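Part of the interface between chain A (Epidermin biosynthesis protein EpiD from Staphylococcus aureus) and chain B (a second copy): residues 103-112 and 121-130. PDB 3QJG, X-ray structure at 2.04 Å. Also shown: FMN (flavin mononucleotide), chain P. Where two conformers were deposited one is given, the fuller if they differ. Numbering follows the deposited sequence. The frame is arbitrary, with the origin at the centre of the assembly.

Chain A 103-112: LTICHTAFEK
Chain B, residues 121-130: LRMWENPVTQ

The contact joins a helical stretch of chain A, 103-107, followed by a short 3-10 segment at 110-112, to two helical segments of chain B joined by a short turn, where Asn B126 immediately precedes the helix that begins at Pro B127. The backbones come nearest at Thr A108 and Met B123, whose CA atoms lie 5.3 Å apart, and the two stretches together bury 478 Å².

The organising rule is that a backbone carbonyl of one chain can take its donor from the partner chain. Asn B126 supplies it with ND2, while OD1 accepts a bond within its own chain. Its chi1 is t (-173°) and its chi2 -67°, on a backbone at phi/psi -52/132. ND2 donates across the interface to His A107 O at 3.0 Å, with an N-H...O angle of 144°. OD1 accepts from Val B128 N at 2.9 Å, the N-cap of the second helix. One side chain thus satisfies a carbonyl of a chain A helical residue and an amide at the start of a chain B helix. The ND2 atom also sits over one face of the His A107 ring, 3.6 Å from ND1, and over one face of the Phe A110 ring, 3.5 Å from CZ, so ND2 lies over a face of each of two aromatic rings. Phe A110 holds its ring there with chi1 near -90° and chi2 24°; Phe A110 CE2 also lies 4.5 Å from Val B128 CG2, a light apolar contact.

His A107, chi1 t (-171°) and chi2 68°, has a CA-to-CB bond that points sideways, yet the end of its side chain reaches chain B. Its CD2 lies 3.7 Å from Met B123 CB, and Thr B129 OG1 stands at the ring edge, 3.1 Å from NE2, which has a hydrogen bond elsewhere in the structure. The Thr B129 hydroxyl donates to Met B123 O at 2.9 Å, tying the second helix back to the first; Thr B129 is in the m rotamer (-49°).

Thr A108, also m (-54°), turns its hydroxyl back in the same way: OG1 donates to Thr A104 O at 2.7 Å, while its backbone N donates to Ile A105 O at 3.2 Å and weakly to Thr A104 O, also at 3.2 Å. With its hydroxyl paired internally, Thr A108 meets Met B123 by packing, OG1 to CG at 3.6 Å. The side chain of Met B123 (m, t, p) ends beside the cofactor: CE is 4.1 Å from Thr A104 CG2 and 3.5 Å from FMN O2. Thr A104 OG1 accepts from FMN O3' at 2.8 Å, so chain A and chain B both touch the flavin nucleotide here.

The charged margin is looser. Arg B122, chi1 m (-53°), chi2 t (-173°) and chi3 -132° between wells, passes along Thr A108, with CD 3.5 Å from Thr A108 O, and its NH1 remains 4.3 Å from Glu A111 OE2, beyond a salt bridge. Glu A111, chi1 p (86°), is exposed. Specific pairing is therefore concentrated in the buried Asn B126 amide, while Glu A111 and Arg B122 are merely near each other.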

ATOM      1  N   LEU A 103     -25.390  10.654 -14.141  1.00 15.13           N
ATOM      2  CA  LEU A 103     -26.655  10.114 -14.581  1.00 15.17           C
ATOM      3  C   LEU A 103     -27.824  10.545 -13.702  1.00 16.73           C
ATOM      4  O   LEU A 103     -28.956  10.730 -14.192  1.00 15.11           O
ATOM      5  CB  LEU A 103     -26.621   8.601 -14.619  1.00 14.42           C
ATOM      6  CG  LEU A 103     -25.730   7.856 -15.606  1.00 17.11           C
ATOM      7  CD1 LEU A 103     -25.760   6.336 -15.326  1.00 17.92           C
ATOM      8  CD2 LEU A 103     -26.206   8.137 -16.996  1.00 17.61           C
ATOM      9  N   THR A 104     -27.559  10.638 -12.405  1.00 18.38           N
ATOM     10  CA  THR A 104     -28.524  11.146 -11.435  1.00 19.16           C
ATOM     11  C   THR A 104     -28.896  12.635 -11.651  1.00 20.07           C
ATOM     12  O   THR A 104     -30.074  13.026 -11.491  1.00 20.82           O
ATOM     13  CB  THR A 104     -27.974  10.985  -9.979  1.00 18.42           C
ATOM     14  OG1 THR A 104     -27.627   9.606  -9.774  1.00 19.95           O
ATOM     15  CG2 THR A 104     -28.941  11.461  -8.930  1.00 16.21           C
ATOM     16  N   ILE A 105     -27.896  13.450 -11.939  1.00 19.29           N
ATOM     17  CA  ILE A 105     -28.100  14.794 -12.385  1.00 19.63           C
ATOM     18  C   ILE A 105     -29.029  14.887 -13.593  1.00 20.35           C
ATOM     19  O   ILE A 105     -29.977  15.667 -13.534  1.00 20.14           O
ATOM     20  CB  ILE A 105     -26.795  15.521 -12.667  1.00 19.23           C
ATOM     21  CG1 ILE A 105     -25.984  15.650 -11.387  1.00 19.20           C
ATOM     22  CG2 ILE A 105     -27.068  16.964 -13.142  1.00 21.11           C
ATOM     23  CD1 ILE A 105     -24.488  16.045 -11.622  1.00 14.37           C
ATOM     24  N   CYS A 106     -28.853  14.015 -14.600  1.00 20.24           N
ATOM     25  CA  CYS A 106     -29.657  14.091 -15.827  1.00 21.19           C
ATOM     26  C   CYS A 106     -31.105  13.594 -15.599  1.00 20.37           C
ATOM     27  O   CYS A 106     -32.092  14.135 -16.141  1.00 20.36           O
ATOM     28  CB  CYS A 106     -28.945  13.366 -17.003  1.00 21.13           C
ATOM     29  SG  CYS A 106     -27.329  14.128 -17.435  1.00 21.67           S
ATOM     30  N   HIS A 107     -31.227  12.574 -14.767  1.00 19.57           N
ATOM     31  CA  HIS A 107     -32.522  12.085 -14.309  1.00 18.38           C
ATOM     32  C   HIS A 107     -33.384  13.169 -13.632  1.00 19.51           C
ATOM     33  O   HIS A 107     -34.584  13.190 -13.770  1.00 20.02           O
ATOM     34  CB  HIS A 107     -32.290  10.946 -13.331  1.00 17.29           C
ATOM     35  CG  HIS A 107     -33.516  10.224 -12.946  1.00 13.95           C
ATOM     36  ND1 HIS A 107     -34.223   9.455 -13.843  1.00 15.57           N
ATOM     37  CD2 HIS A 107     -34.192  10.163 -11.775  1.00 14.94           C
ATOM     38  CE1 HIS A 107     -35.261   8.918 -13.230  1.00 14.99           C
ATOM     39  NE2 HIS A 107     -35.259   9.324 -11.970  1.00 18.55           N
ATOM     40  N   THR A 108     -32.758  14.104 -12.955  1.00 20.24           N
ATOM     41  CA  THR A 108     -33.435  15.107 -12.187  0.60 20.65           C
ATOM     42  C   THR A 108     -33.857  16.333 -13.055  1.00 22.43           C
ATOM     43  O   THR A 108     -34.543  17.258 -12.570  1.00 22.72           O
ATOM     44  CB  THR A 108     -32.492  15.519 -11.039  0.60 21.52           C
ATOM     45  OG1 THR A 108     -32.083  14.336 -10.319  0.60 17.20           O
ATOM     46  CG2 THR A 108     -33.157  16.522 -10.068  0.60 18.59           C
ATOM     47  N   ALA A 109     -33.451  16.352 -14.326  1.00 21.18           N
ATOM     48  CA  ALA A 109     -33.471  17.626 -15.049  1.00 20.82           C
ATOM     49  C   ALA A 109     -33.698  17.492 -16.551  1.00 20.80           C
ATOM     50  O   ALA A 109     -33.079  18.200 -17.342  1.00 19.22           O
ATOM     51  CB  ALA A 109     -32.212  18.336 -14.774  1.00 20.11           C
ATOM     52  N   PHE A 110     -34.581  16.551 -16.943  1.00 20.33           N
ATOM     53  CA  PHE A 110     -34.877  16.299 -18.334  1.00 20.15           C
ATOM     54  C   PHE A 110     -35.245  17.546 -19.156  1.00 22.43           C
ATOM     55  O   PHE A 110     -34.795  17.692 -20.290  1.00 21.98           O
ATOM     56  CB  PHE A 110     -36.079  15.366 -18.411  1.00 19.83           C
ATOM     57  CG  PHE A 110     -35.754  13.930 -18.423  1.00 16.45           C
ATOM     58  CD1 PHE A 110     -34.604  13.455 -17.901  1.00 14.11           C
ATOM     59  CD2 PHE A 110     -36.692  12.989 -18.958  1.00 15.94           C
ATOM     60  CE1 PHE A 110     -34.289  12.144 -17.916  1.00 15.90           C
ATOM     61  CE2 PHE A 110     -36.376  11.665 -18.962  1.00 12.07           C
ATOM     62  CZ  PHE A 110     -35.208  11.217 -18.458  1.00 12.00           C
ATOM     63  N   GLU A 111     -36.049  18.418 -18.549  1.00 23.96           N
ATOM     64  CA  GLU A 111     -36.480  19.699 -19.104  1.00 24.35           C
ATOM     65  C   GLU A 111     -35.300  20.626 -19.405  1.00 24.09           C
ATOM     66  O   GLU A 111     -35.472  21.599 -20.152  1.00 23.28           O
ATOM     67  CB  GLU A 111     -37.512  20.399 -18.181  1.00 24.96           C
ATOM     68  CG  GLU A 111     -36.908  21.267 -17.032  1.00 26.70           C
ATOM     69  CD  GLU A 111     -36.412  20.445 -15.802  1.00 29.09           C
ATOM     70  OE1 GLU A 111     -36.654  19.207 -15.746  1.00 21.15           O
ATOM     71  OE2 GLU A 111     -35.782  21.064 -14.883  1.00 27.58           O
ATOM     72  N   LYS A 112     -34.104  20.309 -18.873  1.00 22.30           N
ATOM     73  CA  LYS A 112     -32.940  21.138 -19.143  1.00 22.84           C
ATOM     74  C   LYS A 112     -31.896  20.476 -20.009  1.00 21.33           C
ATOM     75  O   LYS A 112     -30.818  21.025 -20.153  1.00 21.66           O
ATOM     76  CB  LYS A 112     -32.230  21.491 -17.835  1.00 22.53           C
ATOM     77  CG  LYS A 112     -33.085  22.044 -16.755  1.00 24.54           C
ATOM     78  CD  LYS A 112     -32.189  22.323 -15.524  1.00 24.13           C
ATOM     79  CE  LYS A 112     -32.814  23.313 -14.619  1.00 24.51           C
ATOM     80  NZ  LYS A 112     -31.977  23.430 -13.453  1.00 20.89           N
TER
ATOM     81  N   LEU B 121     -38.971  15.213  -5.551  1.00 21.11           N
ATOM     82  CA  LEU B 121     -40.098  15.493  -6.461  1.00 22.87           C
ATOM     83  C   LEU B 121     -39.718  15.314  -7.957  1.00 22.48           C
ATOM     84  O   LEU B 121     -40.349  14.590  -8.681  1.00 22.14           O
ATOM     85  CB  LEU B 121     -40.612  16.951  -6.185  1.00 24.00           C
ATOM     86  CG  LEU B 121     -41.726  17.610  -7.028  1.00 28.27           C
ATOM     87  CD1 LEU B 121     -43.082  17.637  -6.308  1.00 31.43           C
ATOM     88  CD2 LEU B 121     -41.359  19.029  -7.398  1.00 30.89           C
ATOM     89  N   ARG B 122     -38.643  15.922  -8.410  1.00 22.93           N
ATOM     90  CA  ARG B 122     -38.315  15.815  -9.840  1.00 24.18           C
ATOM     91  C   ARG B 122     -37.985  14.409 -10.331  1.00 22.92           C
ATOM     92  O   ARG B 122     -38.266  14.096 -11.474  1.00 23.70           O
ATOM     93  CB  ARG B 122     -37.232  16.800 -10.244  1.00 24.64           C
ATOM     94  CG  ARG B 122     -37.537  18.245  -9.843  1.00 28.97           C
ATOM     95  CD  ARG B 122     -36.498  19.192 -10.432  1.00 36.79           C
ATOM     96  NE  ARG B 122     -35.925  20.177  -9.496  1.00 41.82           N
ATOM     97  CZ  ARG B 122     -35.870  21.510  -9.667  1.00 47.15           C
ATOM     98  NH1 ARG B 122     -36.385  22.136 -10.737  1.00 47.93           N
ATOM     99  NH2 ARG B 122     -35.299  22.247  -8.723  1.00 49.45           N
ATOM    100  N   MET B 123     -37.428  13.550  -9.459  1.00 22.57           N
ATOM    101  CA  MET B 123     -37.137  12.183  -9.810  1.00 20.92           C
ATOM    102  C   MET B 123     -38.374  11.366  -9.757  1.00 20.75           C
ATOM    103  O   MET B 123     -38.612  10.530 -10.610  1.00 21.66           O
ATOM    104  CB  MET B 123     -36.066  11.610  -8.892  1.00 21.57           C
ATOM    105  CG  MET B 123     -34.840  12.550  -8.770  1.00 21.57           C
ATOM    106  SD  MET B 123     -33.740  12.246  -7.401  1.00 24.84           S
ATOM    107  CE  MET B 123     -32.891  10.773  -7.937  1.00 20.63           C
ATOM    108  N   TRP B 124     -39.145  11.560  -8.695  1.00 21.10           N
ATOM    109  CA  TRP B 124     -40.458  10.993  -8.547  1.00 20.88           C
ATOM    110  C   TRP B 124     -41.408  11.366  -9.678  1.00 21.51           C
ATOM    111  O   TRP B 124     -42.146  10.519 -10.147  1.00 22.00           O
ATOM    112  CB  TRP B 124     -41.056  11.530  -7.249  1.00 22.73           C
ATOM    113  CG  TRP B 124     -42.368  10.982  -6.923  1.00 24.59           C
ATOM    114  CD1 TRP B 124     -43.577  11.661  -6.837  1.00 26.60           C
ATOM    115  CD2 TRP B 124     -42.651   9.622  -6.686  1.00 25.84           C
ATOM    116  NE1 TRP B 124     -44.584  10.790  -6.557  1.00 18.96           N
ATOM    117  CE2 TRP B 124     -44.045   9.529  -6.431  1.00 25.42           C
ATOM    118  CE3 TRP B 124     -41.862   8.463  -6.643  1.00 26.55           C
ATOM    119  CZ2 TRP B 124     -44.668   8.306  -6.134  1.00 29.01           C
ATOM    120  CZ3 TRP B 124     -42.492   7.240  -6.351  1.00 28.93           C
ATOM    121  CH2 TRP B 124     -43.874   7.179  -6.092  1.00 28.71           C
ATOM    122  N   GLU B 125     -41.415  12.634 -10.077  1.00 21.36           N
ATOM    123  CA  GLU B 125     -42.212  13.079 -11.226  1.00 23.48           C
ATOM    124  C   GLU B 125     -41.606  12.757 -12.624  1.00 22.59           C
ATOM    125  O   GLU B 125     -42.319  12.891 -13.638  1.00 20.66           O
ATOM    126  CB  GLU B 125     -42.574  14.573 -11.130  1.00 24.45           C
ATOM    127  CG  GLU B 125     -43.603  14.923 -10.034  1.00 27.80           C
ATOM    128  CD  GLU B 125     -44.982  14.400 -10.392  1.00 34.68           C
ATOM    129  OE1 GLU B 125     -45.462  14.696 -11.519  1.00 41.62           O
ATOM    130  OE2 GLU B 125     -45.588  13.664  -9.571  1.00 38.15           O
ATOM    131  N   ASN B 126     -40.342  12.296 -12.668  1.00 20.00           N
ATOM    132  CA  ASN B 126     -39.770  11.868 -13.919  1.00 20.07           C
ATOM    133  C   ASN B 126     -40.728  10.835 -14.584  1.00 20.25           C
ATOM    134  O   ASN B 126     -41.176   9.933 -13.900  1.00 20.34           O
ATOM    135  CB  ASN B 126     -38.385  11.258 -13.713  1.00 19.04           C
ATOM    136  CG  ASN B 126     -37.688  10.963 -15.016  1.00 19.17           C
ATOM    137  OD1 ASN B 126     -38.132  10.102 -15.760  1.00 22.91           O
ATOM    138  ND2 ASN B 126     -36.608  11.671 -15.297  1.00 19.24           N
ATOM    139  N   PRO B 127     -41.055  10.984 -15.892  1.00 20.96           N
ATOM    140  CA  PRO B 127     -42.007  10.048 -16.513  1.00 21.99           C
ATOM    141  C   PRO B 127     -41.530   8.609 -16.519  1.00 21.21           C
ATOM    142  O   PRO B 127     -42.342   7.725 -16.417  1.00 24.70           O
ATOM    143  CB  PRO B 127     -42.189  10.600 -17.954  1.00 22.11           C
ATOM    144  CG  PRO B 127     -41.003  11.467 -18.170  1.00 22.46           C
ATOM    145  CD  PRO B 127     -40.722  12.068 -16.819  1.00 21.42           C
ATOM    146  N   VAL B 128     -40.222   8.365 -16.634  1.00 21.98           N
ATOM    147  CA  VAL B 128     -39.698   6.998 -16.606  1.00 20.54           C
ATOM    148  C   VAL B 128     -39.946   6.327 -15.253  1.00 19.76           C
ATOM    149  O   VAL B 128     -40.446   5.191 -15.173  1.00 17.99           O
ATOM    150  CB  VAL B 128     -38.202   6.955 -16.957  1.00 21.82           C
ATOM    151  CG1 VAL B 128     -37.705   5.547 -16.821  1.00 18.77           C
ATOM    152  CG2 VAL B 128     -37.969   7.503 -18.400  1.00 21.89           C
ATOM    153  N   THR B 129     -39.625   7.060 -14.194  1.00 16.56           N
ATOM    154  CA  THR B 129     -39.824   6.610 -12.884  1.00 18.71           C
ATOM    155  C   THR B 129     -41.304   6.243 -12.640  1.00 20.39           C
ATOM    156  O   THR B 129     -41.547   5.192 -12.042  1.00 19.96           O
ATOM    157  CB  THR B 129     -39.396   7.658 -11.837  1.00 17.75           C
ATOM    158  OG1 THR B 129     -38.071   8.152 -12.140  1.00 17.53           O
ATOM    159  CG2 THR B 129     -39.467   7.065 -10.480  1.00 22.53           C
ATOM    160  N   GLN B 130     -42.239   7.075 -13.137  1.00 20.67           N
ATOM    161  CA  GLN B 130     -43.638   6.777 -12.967  0.60 22.20           C
ATOM    162  C   GLN B 130     -44.099   5.587 -13.826  1.00 23.23           C
ATOM    163  O   GLN B 130     -44.842   4.744 -13.332  1.00 21.96           O
ATOM    164  CB  GLN B 130     -44.523   8.035 -13.166  0.60 23.21           C
ATOM    165  CG  GLN B 130     -44.626   8.951 -11.897  0.60 23.47           C
ATOM    166  CD  GLN B 130     -44.847   8.144 -10.609  0.60 24.25           C
ATOM    167  OE1 GLN B 130     -45.889   7.517 -10.416  0.60 15.89           O
ATOM    168  NE2 GLN B 130     -43.822   8.115  -9.764  0.60 25.39           N
TER
HETATM  169  N1  FMN P 501     -31.316   9.371  -4.677  1.00 15.53           N
HETATM  170  C2  FMN P 501     -32.641   9.034  -4.523  1.00 18.79           C
HETATM  171  O2  FMN P 501     -33.307   8.387  -5.401  1.00 18.11           O
HETATM  172  N3  FMN P 501     -33.223   9.378  -3.326  1.00 19.29           N
HETATM  173  C4  FMN P 501     -32.560  10.084  -2.345  1.00 20.56           C
HETATM  174  O4  FMN P 501     -33.198  10.386  -1.333  1.00 22.55           O
HETATM  175  C4A FMN P 501     -31.232  10.428  -2.529  1.00 15.89           C
HETATM  176  N5  FMN P 501     -30.505  11.160  -1.586  1.00 23.45           N
HETATM  177  C5A FMN P 501     -29.158  11.453  -1.784  1.00 19.06           C
HETATM  178  C6  FMN P 501     -28.417  12.161  -0.836  1.00 22.57           C
HETATM  179  C7  FMN P 501     -27.054  12.450  -1.040  1.00 20.57           C
HETATM  180  C7M FMN P 501     -26.248  13.231  -0.012  1.00 18.87           C
HETATM  181  C8  FMN P 501     -26.456  12.029  -2.232  1.00 21.73           C
HETATM  182  C8M FMN P 501     -24.995  12.286  -2.531  1.00 21.65           C
HETATM  183  C9  FMN P 501     -27.193  11.322  -3.175  1.00 20.74           C
HETATM  184  C9A FMN P 501     -28.544  11.043  -2.960  1.00 19.15           C
HETATM  185  N10 FMN P 501     -29.275  10.355  -3.918  1.00 17.17           N
HETATM  186  C10 FMN P 501     -30.609  10.038  -3.705  1.00 19.94           C
HETATM  187  C1' FMN P 501     -28.669   9.910  -5.177  1.00 16.06           C
HETATM  188  C2' FMN P 501     -28.369   8.417  -5.163  1.00 15.74           C
HETATM  189  O2' FMN P 501     -27.526   7.992  -4.121  1.00 13.54           O
HETATM  190  C3' FMN P 501     -27.689   8.083  -6.469  1.00 16.37           C
HETATM  191  O3' FMN P 501     -28.563   8.212  -7.580  1.00 17.97           O
HETATM  192  C4' FMN P 501     -27.105   6.649  -6.414  1.00 15.72           C
HETATM  193  O4' FMN P 501     -26.586   6.326  -7.656  1.00 12.03           O
HETATM  194  C5' FMN P 501     -28.126   5.643  -6.057  1.00 16.49           C
HETATM  195  O5' FMN P 501     -27.545   4.370  -6.126  1.00 20.77           O
HETATM  196  P   FMN P 501     -28.279   3.099  -5.478  1.00 18.34           P
HETATM  197  O1P FMN P 501     -27.628   1.777  -6.042  1.00 17.44           O
HETATM  198  O2P FMN P 501     -29.689   3.249  -5.804  1.00 20.55           O
HETATM  199  O3P FMN P 501     -28.241   3.205  -3.988  1.00 19.74           O